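Local atomic coordinates of alkaline serine protease (PDB entry 1Y9Z), a protein that probably hydrolyses peptide bonds as a subtilisin-like serine endopeptidase, working in the cold surroundings of its Antarctic bacterial host. Residues Ala13-Asp18 with Leu381-Tyr385; Val262-Phe267 with Val279-Gly283; Tyr385-Cys389 with Leu428-Cys432. All blocks are in the same frame, centred on the assembly; numbering follows the deposited sequence.

Contact 1 (Ala13-Asp18 with Leu381-Tyr385); sequences ATVLSD and LVWSY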
ATOM      1  N   ALA A  13      -9.482   6.762   9.436  1.00 25.99           N
ATOM      2  CA  ALA A  13     -10.192   5.567   9.878  1.00 26.56           C
ATOM      3  C   ALA A  13      -9.931   5.295  11.358  1.00 26.74           C
ATOM      4  O   ALA A  13     -10.719   4.629  12.028  1.00 26.45           O
ATOM      5  CB  ALA A  13      -9.763   4.367   9.044  1.00 28.06           C
ATOM      6  N   THR A  14      -8.820   5.823  11.862  1.00 25.74           N
ATOM      7  CA  THR A  14      -8.444   5.630  13.256  1.00 25.15           C
ATOM      8  C   THR A  14      -9.338   6.398  14.225  1.00 24.49           C
ATOM      9  O   THR A  14      -9.420   6.052  15.403  1.00 23.74           O
ATOM     10  CB  THR A  14      -6.982   6.054  13.497  1.00 24.88           C
ATOM     11  OG1 THR A  14      -6.830   7.448  13.200  1.00 26.46           O
ATOM     12  CG2 THR A  14      -6.042   5.249  12.612  1.00 26.13           C
ATOM     13  N   VAL A  15     -10.010   7.433  13.730  1.00 23.07           N
ATOM     14  CA  VAL A  15     -10.891   8.242  14.567  1.00 23.59           C
ATOM     15  C   VAL A  15     -12.314   7.694  14.655  1.00 21.94           C
ATOM     16  O   VAL A  15     -13.058   8.029  15.576  1.00 23.14           O
ATOM     17  CB  VAL A  15     -10.949   9.694  14.065  1.00 24.98           C
ATOM     18  CG1 VAL A  15      -9.598  10.365  14.263  1.00 26.99           C
ATOM     19  CG2 VAL A  15     -11.342   9.719  12.603  1.00 27.42           C
ATOM     20  N   LEU A  16     -12.697   6.863  13.693  1.00 19.47           N
ATOM     21  CA  LEU A  16     -14.029   6.267  13.696  1.00 17.76           C
ATOM     22  C   LEU A  16     -13.952   4.920  14.409  1.00 16.22           C
ATOM     23  O   LEU A  16     -12.879   4.505  14.842  1.00 16.21           O
ATOM     24  CB  LEU A  16     -14.534   6.069  12.263  1.00 17.40           C
ATOM     25  CG  LEU A  16     -14.776   7.332  11.433  1.00 17.22           C
ATOM     26  CD1 LEU A  16     -15.288   6.939  10.053  1.00 16.94           C
ATOM     27  CD2 LEU A  16     -15.783   8.231  12.140  1.00 18.17           C
ATOM     28  N   SER A  17     -15.090   4.244  14.529  1.00 14.85           N
ATOM     29  CA  SER A  17     -15.143   2.943  15.188  1.00 14.27           C
ATOM     30  C   SER A  17     -15.851   1.919  14.314  1.00 13.23           C
ATOM     31  O   SER A  17     -16.905   2.206  13.749  1.00 13.85           O
ATOM     32  CB  SER A  17     -15.879   3.053  16.523  1.00 14.97           C
ATOM     33  OG  SER A  17     -16.147   1.766  17.053  1.00 16.34           O
ATOM     34  N   ASP A  18     -15.274   0.725  14.212  1.00 11.50           N
ATOM     35  CA  ASP A  18     -15.862  -0.337  13.404  1.00 11.62           C
ATOM     36  C   ASP A  18     -16.799  -1.227  14.217  1.00 11.48           C
ATOM     37  O   ASP A  18     -17.080  -2.355  13.827  1.00 11.21           O
ATOM     38  CB  ASP A  18     -14.758  -1.198  12.770  1.00 12.12           C
ATOM     39  CG  ASP A  18     -13.975  -2.006  13.795  1.00 13.35           C
ATOM     40  OD1 ASP A  18     -14.262  -1.896  15.005  1.00 12.80           O
ATOM     41  OD2 ASP A  18     -13.064  -2.760  13.387  1.00 12.35           O
ATOM     42  N   LEU A 381     -16.389   0.565   6.317  1.00  9.45           N
ATOM     43  CA  LEU A 381     -16.485   1.192   7.633  1.00 11.10           C
ATOM     44  C   LEU A 381     -17.573   2.264   7.663  1.00 12.01           C
ATOM     45  O   LEU A 381     -18.425   2.277   8.553  1.00 12.71           O
ATOM     46  CB  LEU A 381     -15.138   1.811   8.015  1.00 11.93           C
ATOM     47  CG  LEU A 381     -15.079   2.643   9.301  1.00 11.09           C
ATOM     48  CD1 LEU A 381     -15.512   1.807  10.503  1.00 12.62           C
ATOM     49  CD2 LEU A 381     -13.659   3.157   9.489  1.00 12.76           C
ATOM     50  N   VAL A 382     -17.541   3.161   6.686  1.00 12.00           N
ATOM     51  CA  VAL A 382     -18.523   4.231   6.604  1.00 12.86           C
ATOM     52  C   VAL A 382     -19.923   3.667   6.394  1.00 12.25           C
ATOM     53  O   VAL A 382     -20.884   4.110   7.023  1.00 13.75           O
ATOM     54  CB  VAL A 382     -18.177   5.200   5.452  1.00 13.33           C
ATOM     55  CG1 VAL A 382     -19.308   6.195   5.243  1.00 16.52           C
ATOM     56  CG2 VAL A 382     -16.884   5.935   5.771  1.00 14.48           C
ATOM     57  N   TRP A 383     -20.036   2.676   5.517  1.00 12.61           N
ATOM     58  CA  TRP A 383     -21.324   2.064   5.223  1.00 11.81           C
ATOM     59  C   TRP A 383     -21.937   1.400   6.458  1.00 12.49           C
ATOM     60  O   TRP A 383     -23.159   1.349   6.592  1.00 12.98           O
ATOM     61  CB  TRP A 383     -21.161   1.026   4.111  1.00 11.18           C
ATOM     62  CG  TRP A 383     -22.410   0.724   3.333  1.00 11.74           C
ATOM     63  CD1 TRP A 383     -23.682   1.155   3.599  1.00 11.94           C
ATOM     64  CD2 TRP A 383     -22.498  -0.080   2.153  1.00 11.54           C
ATOM     65  NE1 TRP A 383     -24.554   0.670   2.651  1.00 12.92           N
ATOM     66  CE2 TRP A 383     -23.853  -0.091   1.752  1.00 12.14           C
ATOM     67  CE3 TRP A 383     -21.560  -0.792   1.391  1.00 11.96           C
ATOM     68  CZ2 TRP A 383     -24.296  -0.788   0.621  1.00 12.07           C
ATOM     69  CZ3 TRP A 383     -22.001  -1.485   0.267  1.00 12.12           C
ATOM     70  CH2 TRP A 383     -23.358  -1.478  -0.105  1.00 11.88           C
ATOM     71  N   SER A 384     -21.097   0.896   7.358  1.00 12.69           N
ATOM     72  CA  SER A 384     -21.604   0.228   8.557  1.00 12.78           C
ATOM     73  C   SER A 384     -22.414   1.165   9.449  1.00 13.53           C
ATOM     74  O   SER A 384     -23.241   0.708  10.241  1.00 13.65           O
ATOM     75  CB  SER A 384     -20.459  -0.399   9.364  1.00 12.58           C
ATOM     76  OG  SER A 384     -19.686   0.574  10.042  1.00 11.60           O
ATOM     77  N   TYR A 385     -22.177   2.469   9.327  1.00 14.05           N
ATOM     78  CA  TYR A 385     -22.916   3.449  10.121  1.00 14.90           C
ATOM     79  C   TYR A 385     -24.290   3.700   9.507  1.00 15.43           C
ATOM     80  O   TYR A 385     -25.208   4.167  10.186  1.00 16.66           O
ATOM     81  CB  TYR A 385     -22.173   4.786  10.196  1.00 15.09           C
ATOM     82  CG  TYR A 385     -21.010   4.845  11.165  1.00 16.38           C
ATOM     83  CD1 TYR A 385     -19.741   4.395  10.802  1.00 17.28           C
ATOM     84  CD2 TYR A 385     -21.170   5.400  12.436  1.00 16.70           C
ATOM     85  CE1 TYR A 385     -18.657   4.506  11.675  1.00 17.41           C
ATOM     86  CE2 TYR A 385     -20.095   5.513  13.318  1.00 17.68           C
ATOM     87  CZ  TYR A 385     -18.842   5.069  12.932  1.00 16.96           C
ATOM     88  OH  TYR A 385     -17.775   5.204  13.795  1.00 19.02           O
TER
HETATM   89  O   HOH W   1     -18.969   0.663  12.715  1.00 14.74           O
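L381 is the apolar centre of this contact. Its CA-CB bond points sideways to the loop, but the end of its side chain reaches it: L381 CD2 lies 4.1 Å from A13 CB and 4.1 Å from L16 CB, while L381 CD1 rests 3.6 Å from D18 CA. The small methyl of A13 leaves room for the leucine, and L16 CB continues the apolar patch to Y385 CE1 (4.4 Å). Tyrosine suits this border because its ring packs while its hydroxyl reaches the backbone: S17 N donates to Y385 OH at 2.9 Å, nearly straight. A water extends the polar edge, donating to S17 O and S384 OG, both at 2.8 Å; S384 OG in turn donates to L381 O (2.6 Å), a serine turned back on its own helix. The carboxylate of D18 leads away to N88 N. The N-terminal loop is laid against the last turn of helix 368-385, the central subtilase helix, whose start carries S369, which lines the pocket holding phenylmethanesulfonic acid.

Contact 2 (Val262-Phe267 with Val279-Gly283); sequences VNGTSF and VERVG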
ATOM      1  N   VAL A 262      24.634  17.863   0.040  1.00 32.45           N
ATOM      2  CA  VAL A 262      24.358  17.897  -1.389  1.00 32.90           C
ATOM      3  C   VAL A 262      24.446  19.331  -1.897  1.00 33.16           C
ATOM      4  O   VAL A 262      23.734  20.215  -1.420  1.00 32.75           O
ATOM      5  CB  VAL A 262      22.953  17.341  -1.701  1.00 33.12           C
ATOM      6  CG1 VAL A 262      22.678  17.426  -3.196  1.00 33.45           C
ATOM      7  CG2 VAL A 262      22.847  15.902  -1.222  1.00 33.35           C
ATOM      8  N   ASN A 263      25.332  19.553  -2.860  1.00 33.56           N
ATOM      9  CA  ASN A 263      25.521  20.874  -3.445  1.00 34.41           C
ATOM     10  C   ASN A 263      25.318  20.775  -4.951  1.00 34.27           C
ATOM     11  O   ASN A 263      26.219  20.363  -5.680  1.00 34.04           O
ATOM     12  CB  ASN A 263      26.928  21.387  -3.139  1.00 35.20           C
ATOM     13  CG  ASN A 263      27.191  21.519  -1.652  1.00 36.45           C
ATOM     14  OD1 ASN A 263      26.532  22.294  -0.958  1.00 36.79           O
ATOM     15  ND2 ASN A 263      28.159  20.758  -1.153  1.00 37.32           N
ATOM     16  N   GLY A 264      24.129  21.153  -5.409  1.00 35.07           N
ATOM     17  CA  GLY A 264      23.832  21.078  -6.826  1.00 35.65           C
ATOM     18  C   GLY A 264      23.612  19.633  -7.226  1.00 36.15           C
ATOM     19  O   GLY A 264      22.544  19.070  -6.983  1.00 36.67           O
ATOM     20  N   THR A 265      24.626  19.029  -7.837  1.00 36.03           N
ATOM     21  CA  THR A 265      24.549  17.636  -8.260  1.00 36.33           C
ATOM     22  C   THR A 265      25.735  16.868  -7.686  1.00 35.79           C
ATOM     23  O   THR A 265      25.868  15.661  -7.892  1.00 35.83           O
ATOM     24  CB  THR A 265      24.581  17.511  -9.794  1.00 36.85           C
ATOM     25  OG1 THR A 265      25.827  18.016 -10.290  1.00 37.70           O
ATOM     26  CG2 THR A 265      23.437  18.299 -10.416  1.00 37.81           C
ATOM     27  N   SER A 266      26.594  17.581  -6.965  1.00 35.12           N
ATOM     28  CA  SER A 266      27.776  16.981  -6.359  1.00 33.98           C
ATOM     29  C   SER A 266      27.527  16.659  -4.892  1.00 32.92           C
ATOM     30  O   SER A 266      26.644  17.239  -4.260  1.00 32.34           O
ATOM     31  CB  SER A 266      28.967  17.933  -6.474  1.00 34.86           C
ATOM     32  OG  SER A 266      28.729  19.129  -5.749  1.00 35.40           O
ATOM     33  N   PHE A 267      28.315  15.734  -4.355  1.00 31.54           N
ATOM     34  CA  PHE A 267      28.180  15.340  -2.960  1.00 30.61           C
ATOM     35  C   PHE A 267      29.435  15.657  -2.158  1.00 30.74           C
ATOM     36  O   PHE A 267      30.555  15.463  -2.633  1.00 30.91           O
ATOM     37  CB  PHE A 267      27.889  13.841  -2.846  1.00 28.89           C
ATOM     38  CG  PHE A 267      26.636  13.405  -3.550  1.00 26.68           C
ATOM     39  CD1 PHE A 267      26.623  13.224  -4.928  1.00 26.30           C
ATOM     40  CD2 PHE A 267      25.471  13.165  -2.832  1.00 26.24           C
ATOM     41  CE1 PHE A 267      25.466  12.806  -5.582  1.00 25.53           C
ATOM     42  CE2 PHE A 267      24.310  12.748  -3.475  1.00 24.76           C
ATOM     43  CZ  PHE A 267      24.307  12.567  -4.852  1.00 24.32           C
ATOM     44  N   VAL A 279      21.935  11.062   3.755  1.00 18.15           N
ATOM     45  CA  VAL A 279      22.031  11.795   2.500  1.00 18.50           C
ATOM     46  C   VAL A 279      20.671  12.080   1.878  1.00 18.73           C
ATOM     47  O   VAL A 279      19.775  11.232   1.881  1.00 17.95           O
ATOM     48  CB  VAL A 279      22.899  11.027   1.474  1.00 18.33           C
ATOM     49  CG1 VAL A 279      22.275   9.674   1.164  1.00 18.63           C
ATOM     50  CG2 VAL A 279      23.058  11.852   0.205  1.00 18.94           C
ATOM     51  N   GLU A 280      20.521  13.291   1.354  1.00 18.29           N
ATOM     52  CA  GLU A 280      19.279  13.686   0.713  1.00 18.70           C
ATOM     53  C   GLU A 280      19.229  13.024  -0.655  1.00 17.87           C
ATOM     54  O   GLU A 280      20.241  12.938  -1.353  1.00 18.51           O
ATOM     55  CB  GLU A 280      19.221  15.207   0.555  1.00 18.95           C
ATOM     56  CG  GLU A 280      17.938  15.716  -0.083  1.00 21.45           C
ATOM     57  CD  GLU A 280      17.964  17.212  -0.321  1.00 23.07           C
ATOM     58  OE1 GLU A 280      18.837  17.672  -1.084  1.00 25.21           O
ATOM     59  OE2 GLU A 280      17.117  17.925   0.255  1.00 23.63           O
ATOM     60  N   ARG A 281      18.051  12.545  -1.031  1.00 17.68           N
ATOM     61  CA  ARG A 281      17.873  11.899  -2.323  1.00 16.96           C
ATOM     62  C   ARG A 281      18.022  12.912  -3.457  1.00 18.49           C
ATOM     63  O   ARG A 281      17.440  13.995  -3.414  1.00 18.84           O
ATOM     64  CB  ARG A 281      16.488  11.245  -2.393  1.00 17.07           C
ATOM     65  CG  ARG A 281      16.129  10.683  -3.761  1.00 16.49           C
ATOM     66  CD  ARG A 281      14.768  10.000  -3.746  1.00 15.13           C
ATOM     67  NE  ARG A 281      14.774   8.814  -2.892  1.00 14.83           N
ATOM     68  CZ  ARG A 281      14.024   8.660  -1.805  1.00 14.30           C
ATOM     69  NH1 ARG A 281      13.186   9.613  -1.418  1.00 13.72           N
ATOM     70  NH2 ARG A 281      14.122   7.545  -1.094  1.00 14.07           N
ATOM     71  N   VAL A 282      18.821  12.559  -4.460  1.00 18.52           N
ATOM     72  CA  VAL A 282      19.024  13.422  -5.619  1.00 20.03           C
ATOM     73  C   VAL A 282      18.244  12.804  -6.770  1.00 19.88           C
ATOM     74  O   VAL A 282      18.571  11.713  -7.237  1.00 20.33           O
ATOM     75  CB  VAL A 282      20.514  13.519  -6.010  1.00 19.73           C
ATOM     76  CG1 VAL A 282      20.665  14.346  -7.282  1.00 21.21           C
ATOM     77  CG2 VAL A 282      21.306  14.151  -4.879  1.00 20.76           C
ATOM     78  N   GLY A 283      17.210  13.506  -7.220  1.00 20.36           N
ATOM     79  CA  GLY A 283      16.384  12.995  -8.297  1.00 20.24           C
ATOM     80  C   GLY A 283      15.250  12.171  -7.720  1.00 20.15           C
ATOM     81  O   GLY A 283      15.126  12.050  -6.501  1.00 19.34           O
TER
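V262 is the first residue to meet the second segment, and as a β-branched residue it suits both its strand and this apolar gap: its CG1 lies 3.9 Å from V282 CG2, and its CG2 is 4.3 Å from V279 CG2 and 4.1 Å from E280 CB. N263 then turns the chain. N263 N donates to S266 O (3.0 Å) and S266 N to N263 O (3.1 Å), which makes a two-residue β-hairpin with G264 and T265 at its tip. The angles there lie close to a type II' turn, and the positive phi of G264 is easily taken up by a residue without a side chain. S266 points away from the second segment, and its OG ties the turn again by donating to N263 O at 2.8 Å. F267 brings the returning strand back into contact: CE2 is 4.0 Å from V279 CG2, which sits at the ring edge, and CZ comes within 3.4 Å of V282 CG2. The packing is therefore mainly apolar, with E280 contributing its CB and its backbone O, while V282 CG2 meets both V262 and F267. Around it, strand 252-263 runs parallel to strand 275-280, which continues the sheet to strand 305-309; helix 291-300 covers F267 and V279 through S294, and the carboxylate of E280 reaches R338 at the start of helix 338-345.

Contact 3 (Tyr385-Cys389 with Leu428-Cys432); sequences YHPEC and LDESC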
ATOM      1  N   TYR A 385     -22.177   2.469   9.327  1.00 14.05           N
ATOM      2  CA  TYR A 385     -22.916   3.449  10.121  1.00 14.90           C
ATOM      3  C   TYR A 385     -24.290   3.700   9.507  1.00 15.43           C
ATOM      4  O   TYR A 385     -25.208   4.167  10.186  1.00 16.66           O
ATOM      5  CB  TYR A 385     -22.173   4.786  10.196  1.00 15.09           C
ATOM      6  CG  TYR A 385     -21.010   4.845  11.165  1.00 16.38           C
ATOM      7  CD1 TYR A 385     -19.741   4.395  10.802  1.00 17.28           C
ATOM      8  CD2 TYR A 385     -21.170   5.400  12.436  1.00 16.70           C
ATOM      9  CE1 TYR A 385     -18.657   4.506  11.675  1.00 17.41           C
ATOM     10  CE2 TYR A 385     -20.095   5.513  13.318  1.00 17.68           C
ATOM     11  CZ  TYR A 385     -18.842   5.069  12.932  1.00 16.96           C
ATOM     12  OH  TYR A 385     -17.775   5.204  13.795  1.00 19.02           O
ATOM     13  N   HIS A 386     -24.424   3.396   8.219  1.00 14.76           N
ATOM     14  CA  HIS A 386     -25.679   3.607   7.505  1.00 15.54           C
ATOM     15  C   HIS A 386     -25.941   2.495   6.496  1.00 15.44           C
ATOM     16  O   HIS A 386     -25.953   2.733   5.289  1.00 14.12           O
ATOM     17  CB  HIS A 386     -25.640   4.953   6.782  1.00 16.53           C
ATOM     18  CG  HIS A 386     -25.530   6.126   7.705  1.00 18.19           C
ATOM     19  ND1 HIS A 386     -26.577   6.552   8.494  1.00 19.90           N
ATOM     20  CD2 HIS A 386     -24.489   6.945   7.985  1.00 18.87           C
ATOM     21  CE1 HIS A 386     -26.186   7.585   9.219  1.00 18.97           C
ATOM     22  NE2 HIS A 386     -24.924   7.843   8.929  1.00 20.57           N
ATOM     23  N   PRO A 387     -26.170   1.267   6.984  1.00 15.53           N
ATOM     24  CA  PRO A 387     -26.430   0.116   6.118  1.00 15.99           C
ATOM     25  C   PRO A 387     -27.708   0.219   5.293  1.00 18.28           C
ATOM     26  O   PRO A 387     -27.932  -0.584   4.385  1.00 19.14           O
ATOM     27  CB  PRO A 387     -26.464  -1.048   7.104  1.00 15.99           C
ATOM     28  CG  PRO A 387     -27.018  -0.412   8.340  1.00 16.38           C
ATOM     29  CD  PRO A 387     -26.241   0.879   8.403  1.00 16.20           C
ATOM     30  N   GLU A 388     -28.543   1.207   5.601  1.00 18.34           N
ATOM     31  CA  GLU A 388     -29.791   1.382   4.868  1.00 19.56           C
ATOM     32  C   GLU A 388     -29.555   2.039   3.511  1.00 19.03           C
ATOM     33  O   GLU A 388     -30.384   1.928   2.610  1.00 20.90           O
ATOM     34  CB  GLU A 388     -30.792   2.213   5.683  1.00 21.39           C
ATOM     35  CG  GLU A 388     -30.454   3.695   5.828  1.00 24.01           C
ATOM     36  CD  GLU A 388     -29.413   3.976   6.895  1.00 25.67           C
ATOM     37  OE1 GLU A 388     -29.052   5.161   7.069  1.00 27.36           O
ATOM     38  OE2 GLU A 388     -28.960   3.022   7.563  1.00 25.75           O
ATOM     39  N   CYS A 389     -28.420   2.718   3.364  1.00 17.35           N
ATOM     40  CA  CYS A 389     -28.097   3.381   2.107  1.00 16.34           C
ATOM     41  C   CYS A 389     -27.601   2.362   1.079  1.00 15.68           C
ATOM     42  O   CYS A 389     -27.087   1.304   1.442  1.00 15.56           O
ATOM     43  CB  CYS A 389     -27.033   4.458   2.332  1.00 16.62           C
ATOM     44  SG  CYS A 389     -27.467   5.737   3.562  1.00 18.28           S
ATOM     45  N   LEU A 428     -23.383  11.073   5.113  1.00 18.82           N
ATOM     46  CA  LEU A 428     -24.475  10.119   5.242  1.00 19.15           C
ATOM     47  C   LEU A 428     -25.271  10.322   6.529  1.00 19.59           C
ATOM     48  O   LEU A 428     -26.423   9.900   6.624  1.00 19.59           O
ATOM     49  CB  LEU A 428     -23.927   8.689   5.169  1.00 18.60           C
ATOM     50  CG  LEU A 428     -23.320   8.301   3.815  1.00 18.58           C
ATOM     51  CD1 LEU A 428     -22.723   6.906   3.898  1.00 17.91           C
ATOM     52  CD2 LEU A 428     -24.391   8.360   2.736  1.00 18.58           C
ATOM     53  N   ASP A 429     -24.655  10.968   7.515  1.00 20.70           N
ATOM     54  CA  ASP A 429     -25.327  11.244   8.781  1.00 22.12           C
ATOM     55  C   ASP A 429     -26.525  12.151   8.535  1.00 23.25           C
ATOM     56  O   ASP A 429     -27.521  12.093   9.258  1.00 24.11           O
ATOM     57  CB  ASP A 429     -24.368  11.919   9.765  1.00 22.40           C
ATOM     58  CG  ASP A 429     -23.513  10.925  10.528  1.00 23.39           C
ATOM     59  OD1 ASP A 429     -22.575  11.363  11.225  1.00 23.24           O
ATOM     60  OD2 ASP A 429     -23.784   9.708  10.439  1.00 24.43           O
ATOM     61  N   GLU A 430     -26.419  12.996   7.514  1.00 23.74           N
ATOM     62  CA  GLU A 430     -27.502  13.907   7.161  1.00 24.18           C
ATOM     63  C   GLU A 430     -28.613  13.107   6.490  1.00 23.65           C
ATOM     64  O   GLU A 430     -29.784  13.229   6.848  1.00 23.51           O
ATOM     65  CB  GLU A 430     -26.990  14.995   6.217  1.00 25.12           C
ATOM     66  CG  GLU A 430     -25.924  15.890   6.829  1.00 28.61           C
ATOM     67  CD  GLU A 430     -26.419  16.624   8.060  1.00 30.43           C
ATOM     68  OE1 GLU A 430     -27.399  17.388   7.943  1.00 31.10           O
ATOM     69  OE2 GLU A 430     -25.828  16.437   9.145  1.00 31.13           O
ATOM     70  N   SER A 431     -28.228  12.286   5.518  1.00 22.28           N
ATOM     71  CA  SER A 431     -29.163  11.433   4.789  1.00 21.71           C
ATOM     72  C   SER A 431     -28.354  10.589   3.814  1.00 20.17           C
ATOM     73  O   SER A 431     -27.162  10.831   3.622  1.00 20.84           O
ATOM     74  CB  SER A 431     -30.179  12.271   4.013  1.00 21.21           C
ATOM     75  OG  SER A 431     -29.596  12.827   2.848  1.00 22.25           O
ATOM     76  N   CYS A 432     -28.995   9.602   3.197  1.00 20.22           N
ATOM     77  CA  CYS A 432     -28.297   8.746   2.245  1.00 20.01           C
ATOM     78  C   CYS A 432     -27.858   9.521   1.006  1.00 21.34           C
ATOM     79  O   CYS A 432     -27.099   9.009   0.185  1.00 20.26           O
ATOM     80  CB  CYS A 432     -29.178   7.563   1.832  1.00 19.47           C
ATOM     81  SG  CYS A 432     -29.376   6.269   3.101  1.00 19.53           S
TER
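H386 is held between two carboxylates, one from each segment: NE2 donates to D429 OD2 at 2.7 Å, and ND1 to E388 OE1 at a longer 3.2 Å. With both nitrogens donating, the ring is consistent with a charged imidazolium. Its CD2 also packs 3.4 Å from L428 CB, while L428 O lies over one face. D429 has a second partner, since its OD1 forms a salt bridge with K425. E388 can reach the ring because residues 386-389 form a type I turn, closed by C389 N to H386 O (3.1 Å); P387, with its fixed phi, fits the second position well. Beyond the turn, C389 SG and C432 SG are joined at 2.0 Å with a chi3 of -86°, close to the relaxed value, and L428 CD2 shields the sulfur of C389 at 4.1 Å. This disulfide staples the chain following the C-terminal helix 421-430 to the connection between helices 368-385 and 391-401, a covalent tie absent from classical subtilisins, among the C-terminal helices of the subtilase α/β domain.

How the contacts relate
From the N terminus, 13-18 pairs with 381-385, so that contact 1 closes a loop of 362 residues. Within that span lies contact 2, a local closure over 11 residues in the β-rich insert, on the opposite side of the chain's centre; it packs the hairpin of strands 252-263 and 266-268 against the end of strand 275-280 and closes before contact 3 opens. Contact 3 starts on Y385, where contact 1 ends, and closes the last loop around helix 391-401. Y385 belongs to both but makes its contact in contact 1; W383 NE1 and C389 O, 2.9 Å apart in a probable hydrogen bond, link the two further. Together they join the N-terminal loop, helix 368-385 and helix 421-430.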